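Local coordinates for protein HMTCP-1 (Homo sapiens, PDB 1A1X) that enhances the phosphorylation and activation of the kinases AKT1 and AKT2, and interacts with them through their PH domain, at residues A[26-31]-A[96-101]; A[39-44]-A[84-89]. All coordinates share one frame; numbering follows the deposited sequence.

Contact 1. Residues A[26-31]-A[96-101]; sequences YQRTWV and GVQELL
The indole of Trp-30 meets the amide end of Gln-98 at its ring edge. Gln-98 OE1 lies in the plane of the ring, 3.7 Å from Trp-30 CH2. The amide does not stack on the indole, since the two planes stand 75° apart. The guanidinium of Arg-28 takes a water at its own edge, in plane. That water accepts from Arg-28 NH1 at 3.2 Å and, weakly, from Gln-98 NE2 at 3.3 Å. No direct hydrogen bond joins the segments; this water bridges them, though weakly on the Gln-98 side.

Gln-98 reaches the ring with an extended chain. Its CG lies opposite the backbone N (chi1 -168°), and its CG also packs on the indole, 4.0 Å from Trp-30 CH2. OE1 has its hydrogen bond elsewhere, from His-91 NE2. This probably sets the amide's flip, with OE1 to His-91 and NE2 to the water. Leu-100 comes to the next corner of the six-membered ring, its side chain at about a right angle to that of Trp-30. Leu-100 CD1 is 4.1 Å from Trp-30 CZ3, an apolar contact between two buried residues.

The far side of the indole is tied as well. Asp-24 OD2 accepts a hydrogen bond from Trp-30 NE1 and forms a salt bridge with Arg-28 NH2. One carboxylate oxygen thus holds the ring and the guanidinium together.

The contact lies within the closed antiparallel barrel of the TCL1 family. Strands 29-36 and 97-104 are not neighbours in the sheet, as strand 41-46 runs between them. Val-45 of that strand touches Trp-30 and its backbone pairs with Leu-100. On its other edge, strand 97-104 pairs with strand 85-94.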
ATOM      1  N   TYR A  26       2.002  23.419  -3.833  1.00 19.79           N
ATOM      2  CA  TYR A  26       1.034  24.202  -3.061  1.00 21.31           C
ATOM      3  C   TYR A  26       1.571  24.653  -1.711  1.00 22.08           C
ATOM      4  O   TYR A  26       0.819  25.199  -0.898  1.00 25.79           O
ATOM      5  CB  TYR A  26      -0.233  23.392  -2.817  1.00 17.73           C
ATOM      6  CG  TYR A  26      -0.907  22.929  -4.070  1.00 23.02           C
ATOM      7  CD1 TYR A  26      -1.121  23.804  -5.130  1.00 20.72           C
ATOM      8  CD2 TYR A  26      -1.338  21.613  -4.202  1.00 26.28           C
ATOM      9  CE1 TYR A  26      -1.748  23.381  -6.293  1.00 23.56           C
ATOM     10  CE2 TYR A  26      -1.968  21.177  -5.363  1.00 28.23           C
ATOM     11  CZ  TYR A  26      -2.167  22.065  -6.402  1.00 26.06           C
ATOM     12  OH  TYR A  26      -2.779  21.646  -7.557  1.00 30.94           O
ATOM     13  N   GLN A  27       2.859  24.406  -1.469  1.00 20.91           N
ATOM     14  CA  GLN A  27       3.523  24.755  -0.210  1.00 23.01           C
ATOM     15  C   GLN A  27       3.103  23.862   0.955  1.00 20.14           C
ATOM     16  O   GLN A  27       3.389  24.161   2.112  1.00 19.46           O
ATOM     17  CB  GLN A  27       3.294  26.225   0.155  1.00 28.90           C
ATOM     18  CG  GLN A  27       3.980  27.223  -0.764  1.00 36.12           C
ATOM     19  CD  GLN A  27       3.529  28.649  -0.488  1.00 42.43           C
ATOM     20  OE1 GLN A  27       2.712  29.213  -1.232  1.00 43.99           O
ATOM     21  NE2 GLN A  27       4.036  29.234   0.601  1.00 45.23           N
ATOM     22  N   ARG A  28       2.415  22.769   0.648  1.00 17.12           N
ATOM     23  CA  ARG A  28       1.992  21.830   1.672  1.00 15.88           C
ATOM     24  C   ARG A  28       3.169  20.922   2.019  1.00 14.06           C
ATOM     25  O   ARG A  28       3.973  20.567   1.156  1.00 11.98           O
ATOM     26  CB  ARG A  28       0.827  20.986   1.171  1.00 15.62           C
ATOM     27  CG  ARG A  28      -0.430  21.777   0.916  1.00 15.16           C
ATOM     28  CD  ARG A  28      -1.515  20.874   0.428  1.00 18.63           C
ATOM     29  NE  ARG A  28      -1.058  20.107  -0.721  1.00 21.42           N
ATOM     30  CZ  ARG A  28      -1.770  19.161  -1.320  1.00 26.57           C
ATOM     31  NH1 ARG A  28      -2.986  18.860  -0.876  1.00 29.04           N
ATOM     32  NH2 ARG A  28      -1.262  18.512  -2.361  1.00 28.28           N
ATOM     33  N   THR A  29       3.282  20.566   3.291  1.00 12.54           N
ATOM     34  CA  THR A  29       4.371  19.704   3.720  1.00 14.08           C
ATOM     35  C   THR A  29       4.019  18.217   3.669  1.00 13.70           C
ATOM     36  O   THR A  29       2.869  17.819   3.875  1.00 11.99           O
ATOM     37  CB  THR A  29       4.870  20.077   5.127  1.00 13.34           C
ATOM     38  OG1 THR A  29       3.771  20.088   6.037  1.00 12.89           O
ATOM     39  CG2 THR A  29       5.524  21.441   5.116  1.00 17.38           C
ATOM     40  N   TRP A  30       5.020  17.412   3.334  1.00 12.04           N
ATOM     41  CA  TRP A  30       4.895  15.965   3.248  1.00  8.73           C
ATOM     42  C   TRP A  30       6.034  15.392   4.065  1.00 10.06           C
ATOM     43  O   TRP A  30       7.151  15.899   3.998  1.00 12.46           O
ATOM     44  CB  TRP A  30       5.053  15.513   1.807  1.00  9.80           C
ATOM     45  CG  TRP A  30       3.907  15.846   0.931  1.00 11.47           C
ATOM     46  CD1 TRP A  30       3.596  17.073   0.415  1.00 13.90           C
ATOM     47  CD2 TRP A  30       2.924  14.936   0.427  1.00 10.96           C
ATOM     48  NE1 TRP A  30       2.483  16.981  -0.383  1.00 13.05           N
ATOM     49  CE2 TRP A  30       2.049  15.680  -0.395  1.00 12.91           C
ATOM     50  CE3 TRP A  30       2.697  13.562   0.586  1.00  8.88           C
ATOM     51  CZ2 TRP A  30       0.964  15.096  -1.059  1.00 12.83           C
ATOM     52  CZ3 TRP A  30       1.617  12.979  -0.079  1.00  8.59           C
ATOM     53  CH2 TRP A  30       0.767  13.748  -0.891  1.00 10.12           C
ATOM     54  N   VAL A  31       5.748  14.384   4.883  1.00 10.56           N
ATOM     55  CA  VAL A  31       6.776  13.745   5.703  1.00  9.81           C
ATOM     56  C   VAL A  31       7.134  12.415   5.045  1.00 13.48           C
ATOM     57  O   VAL A  31       6.251  11.590   4.768  1.00 14.18           O
ATOM     58  CB  VAL A  31       6.278  13.492   7.154  1.00 11.63           C
ATOM     59  CG1 VAL A  31       7.320  12.719   7.946  1.00 13.21           C
ATOM     60  CG2 VAL A  31       5.972  14.818   7.852  1.00 13.94           C
ATOM     61  N   GLY A  96      -7.382   9.127   7.006  1.00 26.49           N
ATOM     62  CA  GLY A  96      -7.607  10.536   6.722  1.00 24.62           C
ATOM     63  C   GLY A  96      -6.433  11.322   6.169  1.00 24.27           C
ATOM     64  O   GLY A  96      -6.579  12.508   5.861  1.00 26.98           O
ATOM     65  N   VAL A  97      -5.285  10.666   6.019  1.00 20.29           N
ATOM     66  CA  VAL A  97      -4.077  11.306   5.501  1.00 18.13           C
ATOM     67  C   VAL A  97      -3.703  10.749   4.135  1.00 16.61           C
ATOM     68  O   VAL A  97      -3.700   9.531   3.932  1.00 18.26           O
ATOM     69  CB  VAL A  97      -2.890  11.089   6.466  1.00 21.27           C
ATOM     70  CG1 VAL A  97      -1.613  11.687   5.906  1.00 21.18           C
ATOM     71  CG2 VAL A  97      -3.201  11.705   7.807  1.00 24.93           C
ATOM     72  N   GLN A  98      -3.385  11.644   3.204  1.00 11.13           N
ATOM     73  CA  GLN A  98      -2.983  11.248   1.855  1.00  9.24           C
ATOM     74  C   GLN A  98      -1.594  10.602   1.938  1.00 11.25           C
ATOM     75  O   GLN A  98      -0.675  11.148   2.566  1.00  9.57           O
ATOM     76  CB  GLN A  98      -2.955  12.461   0.927  1.00 11.50           C
ATOM     77  CG  GLN A  98      -2.828  12.111  -0.538  1.00 20.05           C
ATOM     78  CD  GLN A  98      -2.918  13.329  -1.435  1.00 21.93           C
ATOM     79  OE1 GLN A  98      -2.534  13.283  -2.604  1.00 24.81           O
ATOM     80  NE2 GLN A  98      -3.431  14.430  -0.890  1.00 24.35           N
ATOM     81  N   GLU A  99      -1.446   9.449   1.293  1.00 12.43           N
ATOM     82  CA  GLU A  99      -0.187   8.724   1.342  1.00 11.35           C
ATOM     83  C   GLU A  99       0.332   8.207   0.002  1.00 10.20           C
ATOM     84  O   GLU A  99      -0.416   7.642  -0.791  1.00  9.87           O
ATOM     85  CB  GLU A  99      -0.315   7.551   2.322  1.00  9.36           C
ATOM     86  CG  GLU A  99       0.879   6.616   2.312  1.00 14.16           C
ATOM     87  CD  GLU A  99       0.704   5.438   3.235  1.00 13.26           C
ATOM     88  OE1 GLU A  99       0.781   5.620   4.464  1.00 18.35           O
ATOM     89  OE2 GLU A  99       0.512   4.321   2.736  1.00 13.98           O
ATOM     90  N   LEU A 100       1.625   8.412  -0.236  1.00 10.42           N
ATOM     91  CA  LEU A 100       2.277   7.921  -1.446  1.00  8.12           C
ATOM     92  C   LEU A 100       3.232   6.844  -0.999  1.00  7.89           C
ATOM     93  O   LEU A 100       3.863   6.983   0.048  1.00  8.59           O
ATOM     94  CB  LEU A 100       3.094   9.018  -2.128  1.00 10.38           C
ATOM     95  CG  LEU A 100       2.402  10.103  -2.951  1.00  8.57           C
ATOM     96  CD1 LEU A 100       3.417  11.177  -3.310  1.00 12.70           C
ATOM     97  CD2 LEU A 100       1.792   9.499  -4.200  1.00 11.56           C
ATOM     98  N   LEU A 101       3.257   5.733  -1.730  1.00  8.76           N
ATOM     99  CA  LEU A 101       4.193   4.656  -1.439  1.00 10.93           C
ATOM    100  C   LEU A 101       5.066   4.552  -2.685  1.00 12.06           C
ATOM    101  O   LEU A 101       4.607   4.110  -3.747  1.00 13.11           O
ATOM    102  CB  LEU A 101       3.494   3.321  -1.149  1.00  9.65           C
ATOM    103  CG  LEU A 101       4.522   2.247  -0.754  1.00 11.27           C
ATOM    104  CD1 LEU A 101       5.186   2.631   0.560  1.00 11.25           C
ATOM    105  CD2 LEU A 101       3.872   0.868  -0.664  1.00 12.23           C
TER
HETATM  106  O   HOH W   1      -4.590  16.863  -2.812  1.00 42.89           O

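Contact 2. Residues A[39-44]-A[84-89]; sequences SFLRAR and RLWQIQ
Leu-41 turns its CG away from the backbone N (chi1 -175°), which carries CD2 to the indole of Trp-86. Trp-86 has its CG opposite the carbonyl carbon, and its six-membered ring points at strand 41-44. Leu-41 CD2 lies 3.6 Å from Trp-86 CH2, and the two side chains cross at a slant. Ala-43 adds its methyl to the same end of the ring, with CB 4.0 Å from Trp-86 CZ3. At the pyrrole side, Trp-86 NE1 is hydrogen-bonded to Asp-80, and the ring also meets Trp-70 edge-to-face.

Arg-42 leaves its strand away from segment 84-89. Its chain, extended from CG to NE, then runs to Gln-89. As modelled, Arg-42 NE donates to Gln-89 OE1 at 2.5 Å with an N-H...O angle of 138°. The bond is bent and unusually short, so its exact length is doubtful. The donor lies in the carbonyl plane, while OE1 sits a little out of the guanidinium plane; the guanidinium and amide planes are 24° apart. Phe-40 covers one face of the guanidinium, its CE2 lying 3.5 Å above that plane.

The axes of segments 41-44 and 85-89 come within 8.8 Å, and side chains span that gap. With an alanine here, Gln-89 OE1 would probably lose the donor from Arg-42, and Glu-5 of the second subunit its salt bridge to the guanidinium. Gln-89 NE2 also bonds to that Glu-5. Arg-42 and Gln-89 thus face the second subunit, while Leu-41, Ala-43 and Trp-86 pack within the chain. The buried arginine's charge is probably balanced in part by that carboxylate across the interface.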
ATOM      1  N   SER A  39      16.214  -6.259  -0.923  1.00 17.14           N
ATOM      2  CA  SER A  39      16.655  -5.985  -2.268  1.00 20.78           C
ATOM      3  C   SER A  39      16.387  -4.584  -2.783  1.00 21.63           C
ATOM      4  O   SER A  39      16.906  -4.209  -3.830  1.00 19.37           O
ATOM      5  CB  SER A  39      16.022  -7.002  -3.199  1.00 21.56           C
ATOM      6  OG  SER A  39      16.159  -8.290  -2.629  1.00 26.38           O
ATOM      7  N   PHE A  40      15.574  -3.808  -2.071  1.00 22.41           N
ATOM      8  CA  PHE A  40      15.272  -2.452  -2.533  1.00 19.83           C
ATOM      9  C   PHE A  40      14.818  -1.516  -1.429  1.00 17.95           C
ATOM     10  O   PHE A  40      14.673  -1.907  -0.268  1.00 14.28           O
ATOM     11  CB  PHE A  40      14.232  -2.469  -3.667  1.00 19.37           C
ATOM     12  CG  PHE A  40      12.980  -3.187  -3.308  1.00 25.11           C
ATOM     13  CD1 PHE A  40      12.875  -4.557  -3.505  1.00 29.88           C
ATOM     14  CD2 PHE A  40      11.929  -2.512  -2.706  1.00 26.71           C
ATOM     15  CE1 PHE A  40      11.734  -5.252  -3.096  1.00 32.01           C
ATOM     16  CE2 PHE A  40      10.786  -3.197  -2.296  1.00 30.64           C
ATOM     17  CZ  PHE A  40      10.690  -4.571  -2.491  1.00 28.16           C
ATOM     18  N   LEU A  41      14.558  -0.276  -1.826  1.00 16.59           N
ATOM     19  CA  LEU A  41      14.140   0.749  -0.901  1.00 11.19           C
ATOM     20  C   LEU A  41      12.814   1.381  -1.292  1.00 10.44           C
ATOM     21  O   LEU A  41      12.535   1.607  -2.470  1.00  6.65           O
ATOM     22  CB  LEU A  41      15.236   1.808  -0.823  1.00 15.40           C
ATOM     23  CG  LEU A  41      15.066   2.928   0.190  1.00 17.96           C
ATOM     24  CD1 LEU A  41      16.381   3.149   0.915  1.00 22.78           C
ATOM     25  CD2 LEU A  41      14.588   4.182  -0.503  1.00 17.63           C
ATOM     26  N   ARG A  42      11.988   1.620  -0.282  1.00  9.43           N
ATOM     27  CA  ARG A  42      10.688   2.258  -0.455  1.00 12.78           C
ATOM     28  C   ARG A  42      10.631   3.488   0.446  1.00 10.33           C
ATOM     29  O   ARG A  42      11.312   3.555   1.468  1.00 13.14           O
ATOM     30  CB  ARG A  42       9.539   1.316  -0.057  1.00 10.56           C
ATOM     31  CG  ARG A  42       9.231   0.194  -1.052  1.00 13.78           C
ATOM     32  CD  ARG A  42       7.778  -0.292  -0.901  1.00 15.67           C
ATOM     33  NE  ARG A  42       7.524  -1.541  -1.621  1.00 15.51           N
ATOM     34  CZ  ARG A  42       7.524  -2.752  -1.068  1.00 12.10           C
ATOM     35  NH1 ARG A  42       7.760  -2.902   0.228  1.00 11.66           N
ATOM     36  NH2 ARG A  42       7.306  -3.823  -1.816  1.00 13.24           N
ATOM     37  N   ALA A  43       9.855   4.479   0.032  1.00 10.52           N
ATOM     38  CA  ALA A  43       9.668   5.685   0.824  1.00  9.84           C
ATOM     39  C   ALA A  43       8.164   5.847   0.967  1.00  8.98           C
ATOM     40  O   ALA A  43       7.438   5.735  -0.007  1.00 12.92           O
ATOM     41  CB  ALA A  43      10.264   6.893   0.122  1.00  8.83           C
ATOM     42  N   ARG A  44       7.695   6.012   2.194  1.00  8.69           N
ATOM     43  CA  ARG A  44       6.276   6.206   2.444  1.00  9.60           C
ATOM     44  C   ARG A  44       6.169   7.693   2.754  1.00  8.62           C
ATOM     45  O   ARG A  44       6.820   8.192   3.665  1.00 15.33           O
ATOM     46  CB  ARG A  44       5.816   5.346   3.619  1.00  8.69           C
ATOM     47  CG  ARG A  44       4.311   5.323   3.818  1.00 11.48           C
ATOM     48  CD  ARG A  44       3.882   4.021   4.473  1.00 14.85           C
ATOM     49  NE  ARG A  44       4.562   3.810   5.741  1.00 20.01           N
ATOM     50  CZ  ARG A  44       4.161   4.312   6.905  1.00 25.11           C
ATOM     51  NH1 ARG A  44       3.072   5.065   6.975  1.00 28.22           N
ATOM     52  NH2 ARG A  44       4.849   4.045   8.003  1.00 25.52           N
ATOM     53  N   ARG A  84      17.077   9.114 -11.122  1.00 16.34           N
ATOM     54  CA  ARG A  84      16.540   7.804 -10.780  1.00 15.27           C
ATOM     55  C   ARG A  84      15.022   7.864 -10.763  1.00 14.93           C
ATOM     56  O   ARG A  84      14.446   8.919 -10.508  1.00 12.68           O
ATOM     57  CB  ARG A  84      17.057   7.362  -9.424  1.00 17.72           C
ATOM     58  CG  ARG A  84      18.550   7.287  -9.367  1.00 25.25           C
ATOM     59  CD  ARG A  84      19.013   7.025  -7.959  1.00 34.69           C
ATOM     60  NE  ARG A  84      20.470   7.048  -7.853  1.00 42.42           N
ATOM     61  CZ  ARG A  84      21.131   7.546  -6.814  1.00 45.31           C
ATOM     62  NH1 ARG A  84      20.461   8.066  -5.790  1.00 47.22           N
ATOM     63  NH2 ARG A  84      22.459   7.525  -6.798  1.00 47.36           N
ATOM     64  N   LEU A  85      14.386   6.732 -11.052  1.00 14.33           N
ATOM     65  CA  LEU A  85      12.931   6.625 -11.087  1.00 17.03           C
ATOM     66  C   LEU A  85      12.379   5.916  -9.869  1.00 15.42           C
ATOM     67  O   LEU A  85      12.955   4.945  -9.384  1.00 15.71           O
ATOM     68  CB  LEU A  85      12.471   5.897 -12.350  1.00 20.80           C
ATOM     69  CG  LEU A  85      12.103   6.730 -13.579  1.00 24.06           C
ATOM     70  CD1 LEU A  85      13.125   7.813 -13.819  1.00 25.84           C
ATOM     71  CD2 LEU A  85      11.990   5.824 -14.788  1.00 31.93           C
ATOM     72  N   TRP A  86      11.266   6.438  -9.367  1.00 14.08           N
ATOM     73  CA  TRP A  86      10.589   5.887  -8.203  1.00 10.66           C
ATOM     74  C   TRP A  86       9.171   5.551  -8.629  1.00 12.64           C
ATOM     75  O   TRP A  86       8.431   6.425  -9.061  1.00 13.85           O
ATOM     76  CB  TRP A  86      10.544   6.906  -7.065  1.00  7.24           C
ATOM     77  CG  TRP A  86      11.886   7.274  -6.523  1.00  9.74           C
ATOM     78  CD1 TRP A  86      12.858   7.994  -7.164  1.00 10.12           C
ATOM     79  CD2 TRP A  86      12.402   6.972  -5.221  1.00  8.32           C
ATOM     80  NE1 TRP A  86      13.942   8.158  -6.341  1.00 12.02           N
ATOM     81  CE2 TRP A  86      13.694   7.543  -5.142  1.00  8.47           C
ATOM     82  CE3 TRP A  86      11.900   6.279  -4.109  1.00  9.41           C
ATOM     83  CZ2 TRP A  86      14.495   7.442  -3.996  1.00 11.95           C
ATOM     84  CZ3 TRP A  86      12.692   6.182  -2.968  1.00  8.69           C
ATOM     85  CH2 TRP A  86      13.976   6.760  -2.921  1.00 15.01           C
ATOM     86  N   GLN A  87       8.807   4.280  -8.529  1.00 11.88           N
ATOM     87  CA  GLN A  87       7.480   3.824  -8.917  1.00 11.39           C
ATOM     88  C   GLN A  87       6.444   4.153  -7.851  1.00 12.00           C
ATOM     89  O   GLN A  87       6.684   3.923  -6.672  1.00 11.24           O
ATOM     90  CB  GLN A  87       7.505   2.301  -9.122  1.00 14.49           C
ATOM     91  CG  GLN A  87       6.182   1.701  -9.579  1.00 18.40           C
ATOM     92  CD  GLN A  87       5.799   2.142 -10.982  1.00 23.31           C
ATOM     93  OE1 GLN A  87       6.551   1.926 -11.937  1.00 27.67           O
ATOM     94  NE2 GLN A  87       4.628   2.762 -11.117  1.00 26.80           N
ATOM     95  N   ILE A  88       5.310   4.722  -8.246  1.00 11.31           N
ATOM     96  CA  ILE A  88       4.257   4.993  -7.271  1.00 12.62           C
ATOM     97  C   ILE A  88       3.520   3.660  -7.145  1.00 11.88           C
ATOM     98  O   ILE A  88       2.850   3.234  -8.083  1.00 14.98           O
ATOM     99  CB  ILE A  88       3.265   6.079  -7.751  1.00 15.22           C
ATOM    100  CG1 ILE A  88       3.955   7.443  -7.854  1.00 17.20           C
ATOM    101  CG2 ILE A  88       2.085   6.186  -6.782  1.00 12.57           C
ATOM    102  CD1 ILE A  88       3.091   8.515  -8.529  1.00 13.83           C
ATOM    103  N   GLN A  89       3.718   2.959  -6.032  1.00 15.00           N
ATOM    104  CA  GLN A  89       3.058   1.667  -5.825  1.00 16.39           C
ATOM    105  C   GLN A  89       1.623   1.842  -5.357  1.00 16.88           C
ATOM    106  O   GLN A  89       0.759   1.007  -5.637  1.00 19.34           O
ATOM    107  CB  GLN A  89       3.869   0.789  -4.887  1.00 12.14           C
ATOM    108  CG  GLN A  89       5.262   0.554  -5.419  1.00 13.54           C
ATOM    109  CD  GLN A  89       5.912  -0.637  -4.777  1.00  9.67           C
ATOM    110  OE1 GLN A  89       6.394  -0.560  -3.657  1.00 12.98           O
ATOM    111  NE2 GLN A  89       5.918  -1.756  -5.484  1.00 13.21           N
TER

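Overall arrangement
Contacts 1 and 2 lie in one closed barrel, their centres about 16 Å apart on opposite sides of the chain's centre. Along the chain, contact 2 is nested inside the loop closed by contact 1. Each joins strands that are not adjacent in the sheet. Strands 41-46 and 97-104 are neighbours, and so are 85-94 and 97-104, so segment 96-101 meets both segments of contact 2. Leu-101 O and Gln-89 N are 2.7 Å apart, a probable hydrogen bond. Glu-99 OE1 lies 3.4 Å from Arg-44 NH1, a long, weak ion pair. Leu-101 CD2 packs on Arg-42 CD at 4.1 Å. Both contacts reach the second subunit: Leu-92 of the second subunit packs on Leu-101 and Arg-42.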